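Local coordinates for protein GEO10716p1 (Drosophila melanogaster, PDB 7BTG) that probably removes phosphate groups from phosphorylated arginines of proteins, as a Drosophila member of the low molecular weight protein tyrosine phosphatase family, at residues A[71-76]-A[98-103]; A[34-39]-A[77-82]; A[46-49]-A[53-56]; A[11-16]-A[136-141]. The protein carries 1 engineered substitution. All coordinates share one frame; numbering follows the deposited sequence.

Interaction 1 (A[71-76]-A[98-103]); sequences ISAQDF and ASLTPS
Leu-100 lays its two branched methyl groups over the side of helix 73-78, one on Ala-73 and one on Phe-76. In the low molecular weight phosphatase fold, a parallel sheet wrapped by helices, this contact ties the start of that helix to the turn leaving helix 87-99. CD1 of Leu-100 does most of the work. It rests 3.6 Å from CB of Phe-76 and stays within 3.8 Å of CG, so it covers the root of the aromatic side chain rather than its far end. The other methyl, CD2, meets CB of Ala-73 at 3.9 Å. Since CG of Leu-100 stands anti to its own carbonyl carbon (chi1 -55°) and the chain then runs on extended, both methyls are carried across to the helix, where the leucine and phenylalanine side chains cross at about a right angle. The contact is small, wholly apolar and partly buried, its centre about 18 Å from that of the chain. Leu-100 also touches a crystal neighbour, so lattice packing may contribute to its pose. Phe-76 is buried, its ring running inward against Met-96 and Ala-97 of helix 87-99 and against Pro-104 and Cys-106 beyond it. The head of the helix is tied by polar bonds: Ser-72 N gives a nearly straight one of 2.8 Å to Asp-75 OD2, the oxygen that also takes a salt bridge from Arg-69. The nitrogen meets that oxygen on its anti side, 31° out of the carboxylate plane.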
loop_
_atom_site.group_PDB
_atom_site.type_symbol
_atom_site.label_atom_id
_atom_site.label_comp_id
_atom_site.label_asym_id
_atom_site.label_seq_id
_atom_site.Cartn_x
_atom_site.Cartn_y
_atom_site.Cartn_z
ATOM N N ILE A 71 3.566 -11.612 0.098
ATOM C CA ILE A 71 3.111 -11.606 1.475
ATOM C C ILE A 71 3.272 -13.016 2.026
ATOM O O ILE A 71 3.051 -14.006 1.318
ATOM C CB ILE A 71 1.657 -11.107 1.579
ATOM C CG1 ILE A 71 1.317 -10.763 3.029
ATOM C CG2 ILE A 71 0.670 -12.148 1.061
ATOM C CD1 ILE A 71 -0.003 -10.074 3.197
ATOM N N SER A 72 3.722 -13.115 3.270
ATOM C CA SER A 72 3.843 -14.386 3.967
ATOM C C SER A 72 2.827 -14.433 5.097
ATOM O O SER A 72 2.227 -13.421 5.470
ATOM C CB SER A 72 5.264 -14.573 4.523
ATOM O OG SER A 72 5.555 -13.580 5.496
ATOM N N ALA A 73 2.647 -15.626 5.652
ATOM C CA ALA A 73 1.788 -15.767 6.816
ATOM C C ALA A 73 2.257 -14.877 7.969
ATOM O O ALA A 73 1.430 -14.256 8.653
ATOM C CB ALA A 73 1.746 -17.231 7.243
ATOM N N GLN A 74 3.582 -14.801 8.194
ATOM C CA GLN A 74 4.128 -13.983 9.277
ATOM C C GLN A 74 3.646 -12.550 9.192
ATOM O O GLN A 74 3.425 -11.901 10.224
ATOM C CB GLN A 74 5.661 -13.991 9.245
ATOM C CG GLN A 74 6.315 -15.029 10.137
ATOM C CD GLN A 74 6.275 -14.680 11.624
ATOM O OE1 GLN A 74 5.769 -13.623 12.037
ATOM N NE2 GLN A 74 6.820 -15.579 12.440
ATOM N N ASP A 75 3.468 -12.046 7.972
ATOM C CA ASP A 75 3.034 -10.669 7.796
ATOM C C ASP A 75 1.721 -10.396 8.522
ATOM O O ASP A 75 1.545 -9.327 9.109
ATOM C CB ASP A 75 2.910 -10.358 6.309
ATOM C CG ASP A 75 4.249 -10.239 5.643
ATOM O OD1 ASP A 75 5.153 -9.668 6.277
ATOM O OD2 ASP A 75 4.400 -10.712 4.498
ATOM N N PHE A 76 0.803 -11.358 8.524
ATOM C CA PHE A 76 -0.507 -11.129 9.116
ATOM C C PHE A 76 -0.459 -10.955 10.631
ATOM O O PHE A 76 -1.403 -10.398 11.209
ATOM C CB PHE A 76 -1.438 -12.282 8.747
ATOM C CG PHE A 76 -1.892 -12.241 7.325
ATOM C CD1 PHE A 76 -3.114 -11.679 6.991
ATOM C CD2 PHE A 76 -1.083 -12.734 6.308
ATOM C CE1 PHE A 76 -3.532 -11.633 5.676
ATOM C CE2 PHE A 76 -1.505 -12.691 4.985
ATOM C CZ PHE A 76 -2.728 -12.129 4.676
ATOM N N ALA A 98 -8.081 -15.723 7.104
ATOM C CA ALA A 98 -8.937 -16.740 7.695
ATOM C C ALA A 98 -8.365 -18.150 7.574
ATOM O O ALA A 98 -8.844 -19.057 8.262
ATOM C CB ALA A 98 -10.320 -16.670 7.061
ATOM N N SER A 99 -7.342 -18.363 6.757
ATOM C CA SER A 99 -6.732 -19.683 6.717
ATOM C C SER A 99 -5.689 -19.897 7.814
ATOM O O SER A 99 -5.234 -21.027 8.001
ATOM C CB SER A 99 -6.082 -19.918 5.355
ATOM O OG SER A 99 -4.753 -19.400 5.349
ATOM N N LEU A 100 -5.262 -18.849 8.513
ATOM C CA LEU A 100 -4.275 -18.986 9.578
ATOM C C LEU A 100 -4.997 -19.378 10.864
ATOM O O LEU A 100 -5.900 -18.662 11.304
ATOM C CB LEU A 100 -3.510 -17.676 9.757
ATOM C CG LEU A 100 -2.866 -17.191 8.460
ATOM C CD1 LEU A 100 -2.186 -15.813 8.621
ATOM C CD2 LEU A 100 -1.896 -18.266 7.958
ATOM N N THR A 101 -4.608 -20.516 11.460
ATOM C CA THR A 101 -5.392 -21.079 12.562
ATOM C C THR A 101 -5.446 -20.137 13.757
ATOM O O THR A 101 -6.556 -19.743 14.156
ATOM C CB THR A 101 -4.871 -22.472 12.930
ATOM N N PRO A 102 -4.313 -19.690 14.349
ATOM C CA PRO A 102 -4.435 -18.556 15.275
ATOM C C PRO A 102 -4.823 -17.318 14.477
ATOM O O PRO A 102 -3.985 -16.760 13.764
ATOM C CB PRO A 102 -3.044 -18.440 15.908
ATOM C CG PRO A 102 -2.135 -19.047 14.930
ATOM C CD PRO A 102 -2.903 -20.076 14.138
ATOM N N SER A 103 -6.091 -16.922 14.543
ATOM C CA SER A 103 -6.569 -15.788 13.769
ATOM C C SER A 103 -5.701 -14.557 14.031
ATOM O O SER A 103 -5.384 -14.265 15.191
ATOM C CB SER A 103 -8.021 -15.474 14.119
ATOM O OG SER A 103 -8.907 -16.348 13.443
#

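Interaction 2 (A[34-39]-A[77-82]); sequences YVDSAG and YDFDYI
Phe-79 pushes the far end of its ring, CE1 and CZ, into the angle between the side chains of Tyr-34 and Asp-36. Its CE1 lies 3.9 Å from CD2 of Tyr-34, while CZ is equally far from CE2 of the same ring; the two aromatic side chains cross obliquely. CZ also comes to 3.9 Å from CB of Asp-36, so the methylene of the aspartate meets the aromatic carbons. Two places apart on the strand, Tyr-34 and Asp-36 share one face of it; from there CG of each, anti to the backbone nitrogen (chi1 179° and -168°), sets the direction of ring and carboxylate. One step outward, the carboxylate of Asp-36 lies beside the end of the Phe-79 ring, their planes 33° apart. OD1 forms a salt bridge with Arg-69, and OD2 accepts a weak 2.8 Å bond from the backbone N of Ser-37. Another bound phosphate ion lies about 3 Å from this side chain. The backbone of Tyr-34 and Asp-36 is fixed in turn by hydrogen bonds to Met-1, Val-3 and Phe-5. In the parallel four-stranded sheet of the low molecular weight phosphatase fold, strand 2-7 lies between strands 34-39 and 81-84, and Phe-79, just before the latter, spans it by packing over Lys-2 and Leu-4. Alternation along strand 34-39 sends Val-35 to the other face of the sheet, against Glu-18 and Leu-21 of helix 13-27.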
loop_
_atom_site.group_PDB
_atom_site.type_symbol
_atom_site.label_atom_id
_atom_site.label_comp_id
_atom_site.label_asym_id
_atom_site.label_seq_id
_atom_site.Cartn_x
_atom_site.Cartn_y
_atom_site.Cartn_z
ATOM N N TYR A 34 6.567 1.769 11.285
ATOM C CA TYR A 34 7.219 0.896 10.323
ATOM C C TYR A 34 6.271 0.658 9.153
ATOM O O TYR A 34 5.106 0.293 9.350
ATOM C CB TYR A 34 7.626 -0.421 10.973
ATOM C CG TYR A 34 8.277 -1.363 10.005
ATOM C CD1 TYR A 34 9.450 -1.013 9.364
ATOM C CD2 TYR A 34 7.711 -2.598 9.719
ATOM C CE1 TYR A 34 10.052 -1.870 8.472
ATOM C CE2 TYR A 34 8.308 -3.464 8.830
ATOM C CZ TYR A 34 9.478 -3.093 8.208
ATOM O OH TYR A 34 10.089 -3.941 7.315
ATOM N N VAL A 35 6.767 0.881 7.946
ATOM C CA VAL A 35 5.973 0.799 6.729
ATOM C C VAL A 35 6.685 -0.147 5.772
ATOM O O VAL A 35 7.914 -0.108 5.656
ATOM C CB VAL A 35 5.778 2.192 6.089
ATOM C CG1 VAL A 35 4.817 2.125 4.912
ATOM C CG2 VAL A 35 5.282 3.188 7.125
ATOM N N ASP A 36 5.921 -1.004 5.101
ATOM C CA ASP A 36 6.484 -2.004 4.203
ATOM C C ASP A 36 5.460 -2.298 3.112
ATOM O O ASP A 36 4.344 -1.773 3.127
ATOM C CB ASP A 36 6.883 -3.274 4.977
ATOM C CG ASP A 36 7.728 -4.234 4.144
ATOM O OD1 ASP A 36 7.778 -5.442 4.485
ATOM O OD2 ASP A 36 8.324 -3.778 3.141
ATOM N N SER A 37 5.829 -3.153 2.157
ATOM C CA SER A 37 4.846 -3.536 1.155
ATOM C C SER A 37 5.153 -4.937 0.637
ATOM O O SER A 37 6.270 -5.450 0.777
ATOM C CB SER A 37 4.765 -2.517 0.010
ATOM O OG SER A 37 5.957 -2.453 -0.756
ATOM N N ALA A 38 4.116 -5.572 0.087
ATOM C CA ALA A 38 4.207 -6.951 -0.360
ATOM C C ALA A 38 3.149 -7.177 -1.434
ATOM O O ALA A 38 2.302 -6.311 -1.688
ATOM C CB ALA A 38 4.049 -7.920 0.819
ATOM N N GLY A 39 3.184 -8.371 -2.050
ATOM C CA GLY A 39 2.349 -8.661 -3.201
ATOM C C GLY A 39 1.692 -10.023 -3.105
ATOM O O GLY A 39 1.911 -10.776 -2.159
ATOM N N TYR A 77 0.604 -11.418 11.280
ATOM C CA TYR A 77 0.779 -11.252 12.714
ATOM C C TYR A 77 1.676 -10.078 13.080
ATOM O O TYR A 77 1.672 -9.661 14.242
ATOM C CB TYR A 77 1.372 -12.525 13.326
ATOM C CG TYR A 77 0.530 -13.768 13.122
ATOM C CD1 TYR A 77 -0.607 -13.985 13.879
ATOM C CD2 TYR A 77 0.880 -14.721 12.187
ATOM C CE1 TYR A 77 -1.364 -15.113 13.708
ATOM C CE2 TYR A 77 0.124 -15.858 12.011
ATOM C CZ TYR A 77 -0.988 -16.046 12.777
ATOM O OH TYR A 77 -1.746 -17.166 12.609
ATOM N N ASP A 78 2.436 -9.538 12.127
ATOM C CA ASP A 78 3.412 -8.494 12.405
ATOM C C ASP A 78 2.967 -7.100 11.974
ATOM O O ASP A 78 3.783 -6.181 12.005
ATOM C CB ASP A 78 4.745 -8.815 11.724
ATOM C CG ASP A 78 5.377 -10.099 12.240
ATOM O OD1 ASP A 78 5.132 -10.474 13.413
ATOM O OD2 ASP A 78 6.122 -10.729 11.460
ATOM N N PHE A 79 1.724 -6.906 11.544
ATOM C CA PHE A 79 1.326 -5.569 11.124
ATOM C C PHE A 79 -0.005 -5.209 11.757
ATOM O O PHE A 79 -0.821 -6.080 12.063
ATOM C CB PHE A 79 1.247 -5.435 9.594
ATOM C CG PHE A 79 2.590 -5.426 8.924
ATOM C CD1 PHE A 79 3.258 -4.236 8.709
ATOM C CD2 PHE A 79 3.199 -6.614 8.534
ATOM C CE1 PHE A 79 4.513 -4.229 8.112
ATOM C CE2 PHE A 79 4.437 -6.616 7.936
ATOM C CZ PHE A 79 5.101 -5.426 7.718
ATOM N N ASP A 80 -0.200 -3.909 11.973
ATOM C CA ASP A 80 -1.453 -3.398 12.512
ATOM C C ASP A 80 -2.475 -3.150 11.411
ATOM O O ASP A 80 -3.676 -3.371 11.604
ATOM C CB ASP A 80 -1.200 -2.097 13.295
ATOM C CG ASP A 80 -0.107 -2.252 14.354
ATOM O OD1 ASP A 80 -0.274 -3.074 15.282
ATOM O OD2 ASP A 80 0.920 -1.550 14.256
ATOM N N TYR A 81 -2.014 -2.664 10.268
ATOM C CA TYR A 81 -2.859 -2.420 9.112
ATOM C C TYR A 81 -2.225 -3.102 7.915
ATOM O O TYR A 81 -1.004 -3.052 7.752
ATOM C CB TYR A 81 -3.033 -0.915 8.853
ATOM C CG TYR A 81 -3.972 -0.285 9.841
ATOM C CD1 TYR A 81 -5.312 -0.155 9.543
ATOM C CD2 TYR A 81 -3.523 0.139 11.101
ATOM C CE1 TYR A 81 -6.198 0.397 10.450
ATOM C CE2 TYR A 81 -4.403 0.711 12.022
ATOM C CZ TYR A 81 -5.746 0.832 11.685
ATOM O OH TYR A 81 -6.664 1.378 12.561
ATOM N N ILE A 82 -3.047 -3.770 7.115
ATOM C CA ILE A 82 -2.666 -4.265 5.797
ATOM C C ILE A 82 -3.668 -3.681 4.813
ATOM O O ILE A 82 -4.873 -3.929 4.929
ATOM C CB ILE A 82 -2.654 -5.798 5.730
ATOM C CG1 ILE A 82 -1.648 -6.371 6.725
ATOM C CG2 ILE A 82 -2.320 -6.240 4.349
ATOM C CD1 ILE A 82 -1.652 -7.883 6.771
#

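Interaction 3 (A[46-49]-A[53-56]); sequences GLEP and GQQL
Pro-49 and Gln-54 supply the apolar share of this contact, in which the end of the loop after strand 34-39 meets the first turns of helix 51-58: CB of Pro-49 sits 4.0 Å from CG of Gln-54. The glutamine holds CG anti to its carbonyl carbon (chi1 -69°) and stretches out from there, crossing the proline ring at about a right angle. Its amide end passes the ring, with the amide carbon CD 4.2 Å from the proline CD. Glu-48 adds only a light touch, its CB standing 4.2 Å from OE1 of Gln-54, with carboxylate and amide planes 87° apart. Both main partners also rest on Thr-64. The polar approach is less comfortable: Pro-49 O and Gln-54 OE1 lie 3.1 Å apart, and both are acceptors. Such a pair gives no bond, and its exact pose is doubtful, as oxygen and nitrogen of an amide are hard to tell apart at this resolution. Replacing Gln-54 by an alanine would probably leave one side of the Pro-49 ring without its cover, opening a gap between loop and helix. Further back, Gly-46 and Leu-47 are tied to Gly-68 by backbone hydrogen bonds. Chemically, then, loop and helix meet here mainly through the CG methylene of Gln-54 and the Pro-49 ring, a light contact to which the amide adds no attraction for the carbonyl as modelled.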
loop_
_atom_site.group_PDB
_atom_site.type_symbol
_atom_site.label_atom_id
_atom_site.label_comp_id
_atom_site.label_asym_id
_atom_site.label_seq_id
_atom_site.Cartn_x
_atom_site.Cartn_y
_atom_site.Cartn_z
ATOM N N GLY A 46 11.312 -10.159 -6.523
ATOM C CA GLY A 46 12.761 -10.055 -6.578
ATOM C C GLY A 46 13.297 -8.874 -7.365
ATOM O O GLY A 46 14.523 -8.669 -7.387
ATOM N N LEU A 47 12.428 -8.110 -8.022
ATOM C CA LEU A 47 12.803 -6.941 -8.805
ATOM C C LEU A 47 12.446 -5.661 -8.053
ATOM O O LEU A 47 11.778 -5.685 -7.014
ATOM C CB LEU A 47 12.099 -6.965 -10.163
ATOM C CG LEU A 47 12.127 -8.337 -10.837
ATOM C CD1 LEU A 47 11.169 -8.373 -12.014
ATOM C CD2 LEU A 47 13.548 -8.702 -11.272
ATOM N N GLU A 48 12.895 -4.538 -8.596
ATOM C CA GLU A 48 12.647 -3.205 -8.063
ATOM C C GLU A 48 11.369 -2.630 -8.652
ATOM O O GLU A 48 10.905 -3.084 -9.704
ATOM C CB GLU A 48 13.834 -2.285 -8.382
ATOM C CG GLU A 48 15.059 -2.517 -7.501
ATOM C CD GLU A 48 15.931 -1.280 -7.359
ATOM O OE1 GLU A 48 16.307 -0.690 -8.395
ATOM O OE2 GLU A 48 16.250 -0.906 -6.208
ATOM N N PRO A 49 10.778 -1.607 -8.015
ATOM C CA PRO A 49 9.502 -1.079 -8.513
ATOM C C PRO A 49 9.625 -0.641 -9.957
ATOM O O PRO A 49 10.697 -0.251 -10.420
ATOM C CB PRO A 49 9.221 0.111 -7.591
ATOM C CG PRO A 49 9.955 -0.234 -6.326
ATOM C CD PRO A 49 11.216 -0.885 -6.807
ATOM N N GLY A 53 7.371 4.380 -12.091
ATOM C CA GLY A 53 6.837 4.766 -10.800
ATOM C C GLY A 53 7.925 5.357 -9.935
ATOM O O GLY A 53 7.691 6.295 -9.164
ATOM N N GLN A 54 9.134 4.800 -10.053
ATOM C CA GLN A 54 10.293 5.404 -9.403
ATOM C C GLN A 54 10.563 6.797 -9.955
ATOM O O GLN A 54 11.053 7.677 -9.230
ATOM C CB GLN A 54 11.521 4.507 -9.578
ATOM C CG GLN A 54 11.448 3.196 -8.805
ATOM C CD GLN A 54 12.778 2.450 -8.763
ATOM O OE1 GLN A 54 13.054 1.608 -9.612
ATOM N NE2 GLN A 54 13.602 2.752 -7.764
ATOM N N GLN A 55 10.244 7.022 -11.229
ATOM C CA GLN A 55 10.385 8.354 -11.796
ATOM C C GLN A 55 9.377 9.310 -11.184
ATOM O O GLN A 55 9.751 10.356 -10.637
ATOM C CB GLN A 55 10.231 8.303 -13.314
ATOM C CG GLN A 55 11.506 7.848 -14.012
ATOM C CD GLN A 55 12.757 8.525 -13.446
ATOM O OE1 GLN A 55 13.058 9.674 -13.788
ATOM N NE2 GLN A 55 13.488 7.812 -12.571
ATOM N N LEU A 56 8.092 8.961 -11.254
ATOM C CA LEU A 56 7.069 9.794 -10.635
ATOM C C LEU A 56 7.393 10.071 -9.170
ATOM O O LEU A 56 7.208 11.191 -8.687
ATOM C CB LEU A 56 5.705 9.125 -10.784
ATOM C CG LEU A 56 4.505 9.807 -10.150
ATOM C CD1 LEU A 56 4.394 11.232 -10.659
ATOM C CD2 LEU A 56 3.263 9.022 -10.501
#

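Interaction 4 (A[11-16]-A[136-141]); sequences TCRSPM and NAAYLQ. With PO4 (phosphate ion), chain B.
Phosphate oxygen O3 is gripped twice by Arg-13, by the backbone N at 2.8 Å and by NE at 2.7 Å. The same side chain meets helix 133-154, its CG lying 4.5 Å from CB of Ala-138. A bend at chi3 (-66°) turns the guanidinium back onto the anion. There NH2 reaches O4 in a nearly straight 2.8 Å bond, so NE and NH2 present one edge of the group, with the phosphorus close to its plane. O1 is held separately, by the backbone N of Thr-11 at 2.8 Å and that of Cys-12 at the same length. Ser-7 OG and Gly-9 N complete the grip. Asp-86 forms a salt bridge with NH1 and the carbonyl O of Ile-123 a hydrogen bond, which together fix the rotation of the guanidinium. A leucine in place of Arg-13 would probably leave O4 without its NH2 partner and Asp-86 without its positive mate. Behind the pocket the helices touch loosely, the CE methyl of Met-16 reaching to 4.5 Å from the methyl CB of Ala-138, and Tyr-139 runs past to stack on His-60. Cys-12 is the N-cap of helix 13-27, whose amino end, facing the ion, would probably help to stabilise its charge. Backbone amides ringed round a phosphate at a helix start, closed by arginine, form the phosphate-binding loop of the CX5R signature of tyrosine phosphatases; Ser-7, probably the engineered substitution, stands where that signature has its cysteine, and the ion probably marks the active site.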
loop_
_atom_site.group_PDB
_atom_site.type_symbol
_atom_site.label_atom_id
_atom_site.label_comp_id
_atom_site.label_asym_id
_atom_site.label_seq_id
_atom_site.Cartn_x
_atom_site.Cartn_y
_atom_site.Cartn_z
ATOM N N THR A 11 4.795 -3.929 -7.292
ATOM C CA THR A 11 5.715 -3.275 -8.208
ATOM C C THR A 11 5.246 -1.895 -8.634
ATOM O O THR A 11 6.071 -1.119 -9.117
ATOM C CB THR A 11 5.932 -4.159 -9.458
ATOM O OG1 THR A 11 6.818 -3.525 -10.383
ATOM C CG2 THR A 11 4.605 -4.465 -10.154
ATOM N N CYS A 12 3.969 -1.541 -8.446
ATOM C CA CYS A 12 3.486 -0.207 -8.789
ATOM C C CYS A 12 2.840 0.461 -7.580
ATOM O O CYS A 12 3.469 1.286 -6.917
ATOM C CB CYS A 12 2.485 -0.269 -9.947
ATOM S SG CYS A 12 3.145 -0.861 -11.525
ATOM N N ARG A 13 1.604 0.067 -7.258
ATOM C CA ARG A 13 0.816 0.775 -6.253
ATOM C C ARG A 13 1.406 0.628 -4.853
ATOM O O ARG A 13 1.550 1.619 -4.131
ATOM C CB ARG A 13 -0.637 0.288 -6.285
ATOM C CG ARG A 13 -1.362 0.651 -7.553
ATOM C CD ARG A 13 -2.644 -0.141 -7.683
ATOM N NE ARG A 13 -2.333 -1.559 -7.861
ATOM C CZ ARG A 13 -3.242 -2.532 -7.935
ATOM N NH1 ARG A 13 -4.543 -2.240 -7.849
ATOM N NH2 ARG A 13 -2.844 -3.797 -8.091
ATOM N N SER A 14 1.729 -0.598 -4.438
ATOM C CA SER A 14 2.162 -0.779 -3.063
ATOM C C SER A 14 3.526 -0.143 -2.777
ATOM O O SER A 14 3.697 0.454 -1.700
ATOM C CB SER A 14 2.146 -2.262 -2.653
ATOM O OG SER A 14 2.640 -3.167 -3.635
ATOM N N PRO A 15 4.522 -0.221 -3.670
ATOM C CA PRO A 15 5.785 0.472 -3.359
ATOM C C PRO A 15 5.621 1.978 -3.329
ATOM O O PRO A 15 6.291 2.654 -2.539
ATOM C CB PRO A 15 6.733 0.031 -4.484
ATOM C CG PRO A 15 6.114 -1.199 -5.070
ATOM C CD PRO A 15 4.632 -1.012 -4.915
ATOM N N MET A 16 4.744 2.526 -4.167
ATOM C CA MET A 16 4.480 3.958 -4.116
ATOM C C MET A 16 3.852 4.336 -2.777
ATOM O O MET A 16 4.297 5.277 -2.104
ATOM C CB MET A 16 3.575 4.365 -5.280
ATOM C CG MET A 16 4.322 4.885 -6.488
ATOM S SD MET A 16 3.182 5.544 -7.723
ATOM C CE MET A 16 2.196 4.096 -8.059
ATOM N N ASN A 136 -0.421 8.449 -12.289
ATOM C CA ASN A 136 -0.714 9.754 -11.702
ATOM C C ASN A 136 -1.989 9.702 -10.881
ATOM O O ASN A 136 -2.027 10.197 -9.751
ATOM C CB ASN A 136 -0.815 10.822 -12.796
ATOM C CG ASN A 136 0.532 11.155 -13.401
ATOM O OD1 ASN A 136 1.546 11.186 -12.700
ATOM N ND2 ASN A 136 0.558 11.383 -14.701
ATOM N N ALA A 137 -3.047 9.104 -11.433
ATOM C CA ALA A 137 -4.256 8.891 -10.647
ATOM C C ALA A 137 -3.963 8.087 -9.380
ATOM O O ALA A 137 -4.435 8.435 -8.288
ATOM C CB ALA A 137 -5.314 8.184 -11.493
ATOM N N ALA A 138 -3.182 7.009 -9.503
ATOM C CA ALA A 138 -2.906 6.175 -8.337
ATOM C C ALA A 138 -2.128 6.949 -7.286
ATOM O O ALA A 138 -2.388 6.820 -6.082
ATOM C CB ALA A 138 -2.138 4.915 -8.749
ATOM N N TYR A 139 -1.151 7.742 -7.721
ATOM C CA TYR A 139 -0.380 8.524 -6.771
ATOM C C TYR A 139 -1.289 9.448 -5.975
ATOM O O TYR A 139 -1.164 9.543 -4.750
ATOM C CB TYR A 139 0.697 9.320 -7.504
ATOM C CG TYR A 139 1.439 10.270 -6.596
ATOM C CD1 TYR A 139 0.970 11.562 -6.377
ATOM C CD2 TYR A 139 2.603 9.883 -5.958
ATOM C CE1 TYR A 139 1.631 12.424 -5.547
ATOM C CE2 TYR A 139 3.271 10.749 -5.121
ATOM C CZ TYR A 139 2.778 12.015 -4.921
ATOM O OH TYR A 139 3.431 12.893 -4.088
ATOM N N LEU A 140 -2.215 10.127 -6.659
ATOM C CA LEU A 140 -3.107 11.069 -5.987
ATOM C C LEU A 140 -4.062 10.348 -5.044
ATOM O O LEU A 140 -4.247 10.778 -3.898
ATOM C CB LEU A 140 -3.884 11.896 -7.020
ATOM C CG LEU A 140 -3.062 12.860 -7.903
ATOM C CD1 LEU A 140 -3.844 13.293 -9.151
ATOM C CD2 LEU A 140 -2.562 14.101 -7.131
ATOM N N GLN A 141 -4.673 9.246 -5.504
ATOM C CA GLN A 141 -5.516 8.440 -4.622
ATOM C C GLN A 141 -4.738 7.940 -3.414
ATOM O O GLN A 141 -5.261 7.919 -2.295
ATOM C CB GLN A 141 -6.101 7.243 -5.367
ATOM C CG GLN A 141 -7.393 7.456 -6.113
ATOM C CD GLN A 141 -7.663 6.314 -7.105
ATOM O OE1 GLN A 141 -6.805 5.970 -7.908
ATOM N NE2 GLN A 141 -8.851 5.720 -7.034
HETATM P P PO4 B . 0.860 -3.380 -8.733
HETATM O O1 PO4 B . 2.116 -3.620 -7.916
HETATM O O2 PO4 B . 1.216 -3.353 -10.196
HETATM O O3 PO4 B . 0.207 -2.052 -8.438
HETATM O O4 PO4 B . -0.184 -4.453 -8.428
#

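In the fold
In this compact phosphatase fold interactions 1 and 2 lie on the opposite side of the chain's centre from interaction 4. They share helix 73-78 and touch directly, through Pro-102 O and the hydroxyl of Tyr-77 and through Ile-71 N and Gly-39 O; their centres are 12 Å apart. Interactions 3 and 4 are likewise neighbours, 11 Å between centres, with Pro-49 packed on Thr-11 and Pro-15. Strand 34-39 joins the pairs, since Ser-37 touches Ser-14. Along the chain, interaction 4 encloses all the others, interaction 3 falls within interaction 2, and interactions 1 and 2 interleave. The longest-range contact, 11-16 with 136-141, packs helix 133-154 against the helix whose start holds the phosphate.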